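Local structure of flagellar hook associated protein type 3 FlgL (Legionella pneumophila subsp. pneumophila, 5YTI) at residues V167-D177 with R348-N359. The protein probably serves as a structural component of the bacterial flagellum, as a hook-associated protein of the flagellin family that joins hook to filament. Sequence-based numbering, arbitrary orientation.
Sequences VTTSLLVAVND and RLNQLETAEKAN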
ATOM      1  N   VAL A 167      27.985  11.626  -2.637  1.00 91.04           N
ATOM      2  CA  VAL A 167      28.090  12.998  -2.120  1.00 91.09           C
ATOM      3  C   VAL A 167      29.080  13.131  -0.945  1.00 93.51           C
ATOM      4  O   VAL A 167      29.259  14.225  -0.401  1.00 92.35           O
ATOM      5  CB  VAL A 167      26.700  13.541  -1.725  1.00 93.08           C
ATOM      6  CG1 VAL A 167      25.785  13.562  -2.937  1.00 93.45           C
ATOM      7  CG2 VAL A 167      26.051  12.702  -0.636  1.00 92.80           C
ATOM      8  N   THR A 168      29.673  11.997  -0.540  1.00 98.60           N
ATOM      9  CA  THR A 168      30.920  11.907   0.253  1.00102.25           C
ATOM     10  C   THR A 168      31.583  10.586  -0.168  1.00105.37           C
ATOM     11  O   THR A 168      31.104   9.947  -1.111  1.00105.82           O
ATOM     12  CB  THR A 168      30.687  11.913   1.786  1.00103.45           C
ATOM     13  OG1 THR A 168      30.159  10.642   2.215  1.00106.94           O
ATOM     14  CG2 THR A 168      29.761  13.067   2.221  1.00101.17           C
ATOM     15  N   THR A 169      32.649  10.149   0.515  1.00111.70           N
ATOM     16  CA  THR A 169      33.425   8.963   0.046  1.00115.47           C
ATOM     17  C   THR A 169      32.689   7.629   0.208  1.00118.22           C
ATOM     18  O   THR A 169      33.024   6.625  -0.449  1.00119.58           O
ATOM     19  CB  THR A 169      34.793   8.813   0.747  1.00113.48           C
ATOM     20  OG1 THR A 169      35.260  10.088   1.190  1.00110.86           O
ATOM     21  CG2 THR A 169      35.821   8.181  -0.218  1.00114.94           C
ATOM     22  N   SER A 170      31.694   7.630   1.087  1.00118.72           N
ATOM     23  CA  SER A 170      31.008   6.408   1.443  1.00118.07           C
ATOM     24  C   SER A 170      29.525   6.651   1.698  1.00114.18           C
ATOM     25  O   SER A 170      28.879   5.864   2.391  1.00118.45           O
ATOM     26  CB  SER A 170      31.665   5.841   2.694  1.00118.27           C
ATOM     27  OG  SER A 170      31.583   6.814   3.718  1.00116.06           O
ATOM     28  N   LEU A 171      28.982   7.731   1.145  1.00108.41           N
ATOM     29  CA  LEU A 171      27.540   7.967   1.245  1.00105.27           C
ATOM     30  C   LEU A 171      26.891   8.181  -0.119  1.00100.78           C
ATOM     31  O   LEU A 171      27.238   9.104  -0.858  1.00 97.78           O
ATOM     32  CB  LEU A 171      27.236   9.155   2.166  1.00105.03           C
ATOM     33  CG  LEU A 171      25.761   9.367   2.506  1.00102.28           C
ATOM     34  CD1 LEU A 171      25.222   8.128   3.212  1.00102.10           C
ATOM     35  CD2 LEU A 171      25.572  10.639   3.341  1.00102.05           C
ATOM     36  N   LEU A 172      25.960   7.296  -0.447  1.00 96.94           N
ATOM     37  CA  LEU A 172      25.122   7.463  -1.613  1.00 94.61           C
ATOM     38  C   LEU A 172      23.770   7.993  -1.114  1.00 91.19           C
ATOM     39  O   LEU A 172      23.311   7.624  -0.043  1.00 91.28           O
ATOM     40  CB  LEU A 172      24.966   6.128  -2.353  1.00 95.16           C
ATOM     41  CG  LEU A 172      26.084   5.626  -3.276  1.00 97.41           C
ATOM     42  CD1 LEU A 172      27.431   5.690  -2.561  1.00100.97           C
ATOM     43  CD2 LEU A 172      25.814   4.207  -3.811  1.00 96.60           C
ATOM     44  N   VAL A 173      23.151   8.875  -1.891  1.00 88.65           N
ATOM     45  CA  VAL A 173      21.826   9.460  -1.579  1.00 85.95           C
ATOM     46  C   VAL A 173      20.905   9.420  -2.817  1.00 87.18           C
ATOM     47  O   VAL A 173      21.333   9.715  -3.929  1.00 84.77           O
ATOM     48  CB  VAL A 173      21.965  10.936  -1.164  1.00 83.92           C
ATOM     49  CG1 VAL A 173      20.605  11.620  -1.083  1.00 83.80           C
ATOM     50  CG2 VAL A 173      22.706  11.028   0.148  1.00 83.90           C
ATOM     51  N   ALA A 174      19.632   9.078  -2.643  1.00 89.53           N
ATOM     52  CA  ALA A 174      18.731   8.980  -3.803  1.00 89.51           C
ATOM     53  C   ALA A 174      18.229  10.361  -4.210  1.00 87.59           C
ATOM     54  O   ALA A 174      17.774  11.106  -3.356  1.00 86.00           O
ATOM     55  CB  ALA A 174      17.560   8.058  -3.493  1.00 89.66           C
ATOM     56  N   VAL A 175      18.293  10.698  -5.497  1.00 85.94           N
ATOM     57  CA  VAL A 175      17.953  12.048  -5.911  1.00 87.03           C
ATOM     58  C   VAL A 175      16.622  12.128  -6.610  1.00 89.27           C
ATOM     59  O   VAL A 175      16.304  13.155  -7.211  1.00 98.36           O
ATOM     60  CB  VAL A 175      19.009  12.655  -6.840  1.00 86.73           C
ATOM     61  CG1 VAL A 175      20.370  12.593  -6.189  1.00 86.54           C
ATOM     62  CG2 VAL A 175      19.022  11.943  -8.179  1.00 87.38           C
ATOM     63  N   ASN A 176      15.843  11.058  -6.547  1.00 89.97           N
ATOM     64  CA  ASN A 176      14.507  11.053  -7.133  1.00 88.43           C
ATOM     65  C   ASN A 176      13.647  10.032  -6.458  1.00 87.73           C
ATOM     66  O   ASN A 176      14.126   9.198  -5.685  1.00 86.75           O
ATOM     67  CB  ASN A 176      14.558  10.753  -8.641  1.00 87.84           C
ATOM     68  CG  ASN A 176      15.035   9.349  -8.956  1.00 86.34           C
ATOM     69  OD1 ASN A 176      16.098   8.921  -8.536  1.00 86.61           O
ATOM     70  ND2 ASN A 176      14.254   8.639  -9.727  1.00 88.83           N
ATOM     71  N   ASP A 177      12.357  10.115  -6.749  1.00 88.19           N
ATOM     72  CA  ASP A 177      11.422   9.047  -6.422  1.00 85.86           C
ATOM     73  C   ASP A 177      10.708   8.634  -7.709  1.00 84.87           C
ATOM     74  O   ASP A 177      10.867   9.291  -8.746  1.00 87.46           O
ATOM     75  CB  ASP A 177      10.425   9.496  -5.371  1.00 86.07           C
ATOM     76  CG  ASP A 177      11.075   9.844  -4.047  1.00 88.27           C
ATOM     77  OD1 ASP A 177      11.518  11.003  -3.888  1.00 92.33           O
ATOM     78  OD2 ASP A 177      11.100   8.976  -3.138  1.00 89.57           O
ATOM     79  N   ARG A 348      16.771  12.811   3.647  1.00 85.87           N
ATOM     80  CA  ARG A 348      17.842  12.881   2.671  1.00 85.17           C
ATOM     81  C   ARG A 348      18.470  14.262   2.621  1.00 86.19           C
ATOM     82  O   ARG A 348      19.682  14.406   2.573  1.00 88.82           O
ATOM     83  CB  ARG A 348      17.324  12.478   1.297  1.00 84.27           C
ATOM     84  CG  ARG A 348      17.198  10.979   1.144  1.00 82.98           C
ATOM     85  CD  ARG A 348      16.678  10.629  -0.220  1.00 83.88           C
ATOM     86  NE  ARG A 348      15.234  10.542  -0.252  1.00 85.11           N
ATOM     87  CZ  ARG A 348      14.499  10.505  -1.365  1.00 88.89           C
ATOM     88  NH1 ARG A 348      15.050  10.569  -2.571  1.00 87.49           N
ATOM     89  NH2 ARG A 348      13.178  10.425  -1.270  1.00 94.21           N
ATOM     90  N   LEU A 349      17.658  15.290   2.650  1.00 87.16           N
ATOM     91  CA  LEU A 349      18.213  16.605   2.749  1.00 90.29           C
ATOM     92  C   LEU A 349      19.052  16.734   4.011  1.00 94.04           C
ATOM     93  O   LEU A 349      20.056  17.415   3.991  1.00 95.90           O
ATOM     94  CB  LEU A 349      17.110  17.642   2.756  1.00 92.12           C
ATOM     95  CG  LEU A 349      16.275  17.741   1.473  1.00 92.72           C
ATOM     96  CD1 LEU A 349      14.983  18.559   1.648  1.00 91.64           C
ATOM     97  CD2 LEU A 349      17.125  18.300   0.344  1.00 93.95           C
ATOM     98  N   ASN A 350      18.650  16.108   5.118  1.00 98.02           N
ATOM     99  CA  ASN A 350      19.449  16.227   6.342  1.00101.75           C
ATOM    100  C   ASN A 350      20.747  15.421   6.182  1.00106.05           C
ATOM    101  O   ASN A 350      21.778  15.780   6.760  1.00110.26           O
ATOM    102  CB  ASN A 350      18.664  15.858   7.612  1.00100.13           C
ATOM    103  CG  ASN A 350      17.771  17.001   8.115  1.00101.55           C
ATOM    104  OD1 ASN A 350      18.171  18.169   8.155  1.00104.16           O
ATOM    105  ND2 ASN A 350      16.556  16.658   8.514  1.00101.44           N
ATOM    106  N   GLN A 351      20.712  14.358   5.371  1.00 98.19           N
ATOM    107  CA  GLN A 351      21.949  13.620   5.004  1.00 97.21           C
ATOM    108  C   GLN A 351      22.894  14.508   4.165  1.00 94.83           C
ATOM    109  O   GLN A 351      24.108  14.383   4.266  1.00 94.98           O
ATOM    110  CB  GLN A 351      21.636  12.289   4.261  1.00 95.66           C
ATOM    111  CG  GLN A 351      21.337  11.083   5.172  1.00 95.65           C
ATOM    112  CD  GLN A 351      21.339   9.737   4.443  1.00 93.23           C
ATOM    113  OE1 GLN A 351      20.643   9.549   3.431  1.00 87.88           O
ATOM    114  NE2 GLN A 351      22.132   8.791   4.959  1.00 92.83           N
ATOM    115  N   LEU A 352      22.318  15.399   3.355  1.00 93.53           N
ATOM    116  CA  LEU A 352      23.076  16.288   2.486  1.00 93.16           C
ATOM    117  C   LEU A 352      23.681  17.450   3.236  1.00 98.69           C
ATOM    118  O   LEU A 352      24.876  17.698   3.101  1.00106.76           O
ATOM    119  CB  LEU A 352      22.211  16.822   1.348  1.00 91.96           C
ATOM    120  CG  LEU A 352      21.677  15.759   0.371  1.00 90.31           C
ATOM    121  CD1 LEU A 352      20.715  16.369  -0.646  1.00 87.18           C
ATOM    122  CD2 LEU A 352      22.825  15.038  -0.330  1.00 88.27           C
ATOM    123  N   GLU A 353      22.891  18.167   4.028  1.00103.42           N
ATOM    124  CA  GLU A 353      23.465  19.237   4.841  1.00109.01           C
ATOM    125  C   GLU A 353      24.538  18.626   5.783  1.00108.85           C
ATOM    126  O   GLU A 353      25.505  19.291   6.149  1.00113.98           O
ATOM    127  CB  GLU A 353      22.392  20.098   5.567  1.00113.99           C
ATOM    128  CG  GLU A 353      21.470  20.928   4.640  1.00119.34           C
ATOM    129  CD  GLU A 353      22.165  22.026   3.784  1.00123.96           C
ATOM    130  OE1 GLU A 353      21.517  23.062   3.523  1.00128.62           O
ATOM    131  OE2 GLU A 353      23.327  21.886   3.330  1.00122.10           O
ATOM    132  N   THR A 354      24.412  17.348   6.118  1.00107.10           N
ATOM    133  CA  THR A 354      25.526  16.625   6.752  1.00106.91           C
ATOM    134  C   THR A 354      26.776  16.555   5.867  1.00110.41           C
ATOM    135  O   THR A 354      27.887  16.826   6.329  1.00114.97           O
ATOM    136  CB  THR A 354      25.118  15.192   7.146  1.00106.02           C
ATOM    137  OG1 THR A 354      24.993  15.133   8.563  1.00103.45           O
ATOM    138  CG2 THR A 354      26.145  14.127   6.680  1.00104.00           C
ATOM    139  N   ALA A 355      26.589  16.173   4.605  1.00107.44           N
ATOM    140  CA  ALA A 355      27.691  16.007   3.677  1.00104.99           C
ATOM    141  C   ALA A 355      28.418  17.331   3.316  1.00106.48           C
ATOM    142  O   ALA A 355      29.619  17.318   3.069  1.00104.56           O
ATOM    143  CB  ALA A 355      27.197  15.296   2.427  1.00102.40           C
ATOM    144  N   GLU A 356      27.709  18.462   3.298  1.00109.05           N
ATOM    145  CA  GLU A 356      28.331  19.773   2.991  1.00113.72           C
ATOM    146  C   GLU A 356      29.378  20.175   4.053  1.00115.26           C
ATOM    147  O   GLU A 356      30.397  20.784   3.705  1.00117.41           O
ATOM    148  CB  GLU A 356      27.251  20.876   2.817  1.00117.49           C
ATOM    149  CG  GLU A 356      27.711  22.219   2.236  1.00118.41           C
ATOM    150  CD  GLU A 356      26.548  23.144   1.851  1.00124.67           C
ATOM    151  OE1 GLU A 356      25.394  22.937   2.313  1.00125.84           O
ATOM    152  OE2 GLU A 356      26.786  24.097   1.078  1.00129.20           O
ATOM    153  N   LYS A 357      29.129  19.829   5.328  1.00115.45           N
ATOM    154  CA  LYS A 357      30.080  20.100   6.428  1.00116.64           C
ATOM    155  C   LYS A 357      31.239  19.098   6.409  1.00117.40           C
ATOM    156  O   LYS A 357      32.373  19.444   6.774  1.00121.72           O
ATOM    157  CB  LYS A 357      29.399  20.079   7.813  1.00116.09           C
ATOM    158  CG  LYS A 357      30.353  20.308   8.993  1.00116.73           C
ATOM    159  N   ALA A 358      30.951  17.868   5.980  1.00110.42           N
ATOM    160  CA  ALA A 358      31.933  16.780   5.990  1.00104.51           C
ATOM    161  C   ALA A 358      32.892  16.829   4.794  1.00103.77           C
ATOM    162  O   ALA A 358      33.998  16.299   4.865  1.00 98.10           O
ATOM    163  CB  ALA A 358      31.226  15.439   6.025  1.00 99.97           C
ATOM    164  N   ASN A 359      32.456  17.435   3.689  1.00103.52           N
ATOM    165  CA  ASN A 359      33.325  17.644   2.525  1.00 98.63           C
ATOM    166  C   ASN A 359      34.179  18.910   2.690  1.00102.79           C
ATOM    167  O   ASN A 359      35.261  18.999   2.148  1.00 99.88           O
ATOM    168  CB  ASN A 359      32.501  17.699   1.229  1.00 94.42           C
ATOM    169  CG  ASN A 359      31.962  16.331   0.820  1.00 92.74           C
ATOM    170  OD1 ASN A 359      32.317  15.307   1.411  1.00 95.24           O
ATOM    171  ND2 ASN A 359      31.118  16.306  -0.200  1.00 85.77           N
TER
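Strand 171-174 runs along helix 348-359 in the roughly opposite direction, the two axes 142° apart and 9.1 Å at closest approach, and the end of the preceding strand, at V167 and T168, also lies against the helix. L171 and V173 point at the helix, while L172 between them points away. CG2 of V173 and CG2 of V167 each lie 4.0 Å from CD2 of L352, so one leucine methyl touches a valine from each arm of the hairpin. CG1 of V173, anti to its backbone N (chi1 170°), rests on the aliphatic part of R348. L171 packs CD1 against the amide NE2 of Q351. Near the turn, CG2 of T168 meets CB of A355, where the two backbones lie near each other (CA to CA 6.2 Å). The contact lays the two-stranded antiparallel hairpin 164-168/171-174 over the long helix 316-374, which together with helix 49-96 belongs to the helical rod characteristic of flagellin-family proteins; N359 and V175 also touch helix 49-96. Polar bonds hold both ends of the contact. At one, ND2 of N359 donates to the carbonyl O of V167 (2.8 Å), approaching from above the carbonyl plane. At the other, the R348 chain bends at chi3 (-91°) and brings its guanidinium edge to the end of the strand and the loop after it. NH1 donates to O of A174 at 2.9 Å; this oxygen lies near the guanidinium plane, though NH1 stands well above the carbonyl plane. NH2 bridges both carboxylate oxygens of D177, 3.2 Å from OD1 and 3.1 Å from OD2, each met on its syn side. D344 forms a second salt bridge with NH2, and E76 lies close to D177, so the buried arginine would be expected to offset these acidic groups.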